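Local coordinates for protein 6-phospho-beta-d glycosidase (Streptococcus pyogenes, PDB 5FOO) that probably hydrolyses 6-phospho-beta-glucosides as a retaining glycosidase of family 1, and binds 6-phosphocyclophellitol in its active-site pocket, at residues A[168-173]-A[245-250]. The protein carries 1 engineered substitution. Numbering follows the deposited sequence.
Sequences VVVEGS and ELWNND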
loop_
_atom_site.group_PDB
_atom_site.type_symbol
_atom_site.label_atom_id
_atom_site.label_comp_id
_atom_site.label_asym_id
_atom_site.label_seq_id
_atom_site.Cartn_x
_atom_site.Cartn_y
_atom_site.Cartn_z
ATOM N N VAL A 168 -4.350 6.925 -2.382
ATOM C CA VAL A 168 -4.876 6.942 -1.022
ATOM C C VAL A 168 -4.326 8.155 -0.226
ATOM O O VAL A 168 -5.034 8.739 0.558
ATOM C CB VAL A 168 -4.646 5.612 -0.260
ATOM C CG1 VAL A 168 -5.107 5.712 1.171
ATOM C CG2 VAL A 168 -5.380 4.450 -0.968
ATOM N N VAL A 169 -3.073 8.524 -0.426
ATOM C CA VAL A 169 -2.537 9.750 0.163
ATOM C C VAL A 169 -3.255 11.015 -0.400
ATOM O O VAL A 169 -3.564 11.946 0.363
ATOM C CB VAL A 169 -1.036 9.864 -0.127
ATOM C CG1 VAL A 169 -0.485 11.221 0.272
ATOM C CG2 VAL A 169 -0.282 8.797 0.645
ATOM N N VAL A 170 -3.431 11.061 -1.715
ATOM C CA VAL A 170 -4.078 12.143 -2.365
ATOM C C VAL A 170 -5.504 12.279 -1.780
ATOM O O VAL A 170 -5.894 13.367 -1.420
ATOM C CB VAL A 170 -4.238 11.845 -3.835
ATOM C CG1 VAL A 170 -5.200 12.831 -4.522
ATOM C CG2 VAL A 170 -2.907 11.844 -4.555
ATOM N N GLU A 171 -6.252 11.168 -1.709
ATOM C CA GLU A 171 -7.612 11.175 -1.237
ATOM C C GLU A 171 -7.704 11.449 0.239
ATOM O O GLU A 171 -8.420 12.395 0.643
ATOM C CB GLU A 171 -8.389 9.907 -1.659
ATOM C CG GLU A 171 -8.663 10.033 -3.172
ATOM C CD GLU A 171 -9.524 8.930 -3.824
ATOM O OE1 GLU A 171 -9.741 7.906 -3.100
ATOM O OE2 GLU A 171 -9.963 9.125 -5.060
ATOM N N GLY A 172 -6.912 10.716 1.027
ATOM C CA GLY A 172 -6.852 10.885 2.481
ATOM C C GLY A 172 -6.541 12.289 2.958
ATOM O O GLY A 172 -7.280 12.830 3.847
ATOM N N SER A 173 -5.483 12.880 2.410
ATOM C CA SER A 173 -5.011 14.170 2.832
ATOM C C SER A 173 -5.818 15.335 2.210
ATOM O O SER A 173 -5.999 16.397 2.842
ATOM C CB SER A 173 -3.481 14.329 2.555
ATOM O OG SER A 173 -2.671 13.698 3.582
ATOM N N GLU A 245 -12.297 4.971 -13.304
ATOM C CA GLU A 245 -11.065 4.210 -13.636
ATOM C C GLU A 245 -9.991 5.147 -14.034
ATOM O O GLU A 245 -8.876 5.012 -13.549
ATOM C CB GLU A 245 -11.295 3.153 -14.707
ATOM C CG GLU A 245 -12.350 2.169 -14.204
ATOM C CD GLU A 245 -12.027 0.723 -14.328
ATOM O OE1 GLU A 245 -11.126 0.411 -15.089
ATOM O OE2 GLU A 245 -12.710 -0.090 -13.659
ATOM N N LEU A 246 -10.322 6.133 -14.864
ATOM C CA LEU A 246 -9.296 7.089 -15.299
ATOM C C LEU A 246 -8.517 7.708 -14.147
ATOM O O LEU A 246 -7.286 7.836 -14.235
ATOM C CB LEU A 246 -9.844 8.246 -16.127
ATOM C CG LEU A 246 -10.213 8.061 -17.571
ATOM C CD1 LEU A 246 -10.827 9.371 -18.050
ATOM C CD2 LEU A 246 -8.976 7.739 -18.387
ATOM N N TRP A 247 -9.261 8.164 -13.129
ATOM C CA TRP A 247 -8.723 8.768 -11.941
ATOM C C TRP A 247 -8.113 7.733 -10.984
ATOM O O TRP A 247 -6.955 7.855 -10.636
ATOM C CB TRP A 247 -9.799 9.634 -11.204
ATOM C CG TRP A 247 -9.329 10.193 -9.920
ATOM C CD1 TRP A 247 -9.631 9.700 -8.681
ATOM C CD2 TRP A 247 -8.508 11.356 -9.695
ATOM N NE1 TRP A 247 -9.016 10.429 -7.723
ATOM C CE2 TRP A 247 -8.294 11.443 -8.320
ATOM C CE3 TRP A 247 -7.895 12.300 -10.523
ATOM C CZ2 TRP A 247 -7.548 12.436 -7.757
ATOM C CZ3 TRP A 247 -7.162 13.286 -9.960
ATOM C CH2 TRP A 247 -6.976 13.349 -8.588
ATOM N N ASN A 248 -8.903 6.784 -10.513
ATOM C CA ASN A 248 -8.464 5.915 -9.411
ATOM C C ASN A 248 -7.398 4.883 -9.828
ATOM O O ASN A 248 -6.654 4.421 -8.984
ATOM C CB ASN A 248 -9.637 5.200 -8.705
ATOM C CG ASN A 248 -10.582 6.180 -8.032
ATOM O OD1 ASN A 248 -10.275 6.723 -6.968
ATOM N ND2 ASN A 248 -11.701 6.491 -8.700
ATOM N N ASN A 249 -7.368 4.524 -11.105
ATOM C CA ASN A 249 -6.453 3.506 -11.617
ATOM C C ASN A 249 -5.450 4.077 -12.625
ATOM O O ASN A 249 -4.230 3.987 -12.389
ATOM C CB ASN A 249 -7.223 2.318 -12.187
ATOM C CG ASN A 249 -8.051 1.628 -11.110
ATOM O OD1 ASN A 249 -7.802 1.812 -9.924
ATOM N ND2 ASN A 249 -8.986 0.843 -11.501
ATOM N N ASP A 250 -5.959 4.668 -13.707
ATOM C CA ASP A 250 -5.113 5.014 -14.845
ATOM C C ASP A 250 -4.043 6.035 -14.584
ATOM O O ASP A 250 -2.938 5.888 -15.125
ATOM C CB ASP A 250 -5.914 5.458 -16.019
ATOM C CG ASP A 250 -6.793 4.393 -16.568
ATOM O OD1 ASP A 250 -6.940 3.289 -15.982
ATOM O OD2 ASP A 250 -7.407 4.694 -17.576
#
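W247 and E171 join two helices of the family 1 (beta/alpha)8 barrel, helix 166-174, which follows the fourth barrel strand, and helix 235-258, which follows the fifth. The short segments stand well apart, their axes 11.8 Å at closest approach and inclined at 120°; the glutamate and the indole reach across, with V170 pointing at the ring. The closely packed, apolar part lies at V170, a buried residue that also packs on A189, V192, A193 and L196 of helix 186-208. Its CG1 meets W247 CZ2 at 4.0 Å, approaching the indole obliquely. W247 reaches across because its CG is anti to the backbone N, and its ring is further held by an edge-to-face contact with W317.

The polar part is the more solvent-accessible one, with E171 and N248 both partly exposed. The extended glutamate chain brings its carboxylate beside the indole, the two planes only 19° apart. N248 OD1 also lies 3.1 Å from E171 OE2, but both are acceptors and do not bond; the amide instead donates through ND2 to A244 O and Y323 OH. A single hydrogen bond joins the segments: W247 NE1 donates in its ring plane to the anti side of E171 OE2, somewhat out of the carboxylate plane, at 3.1 Å and a bent 149°.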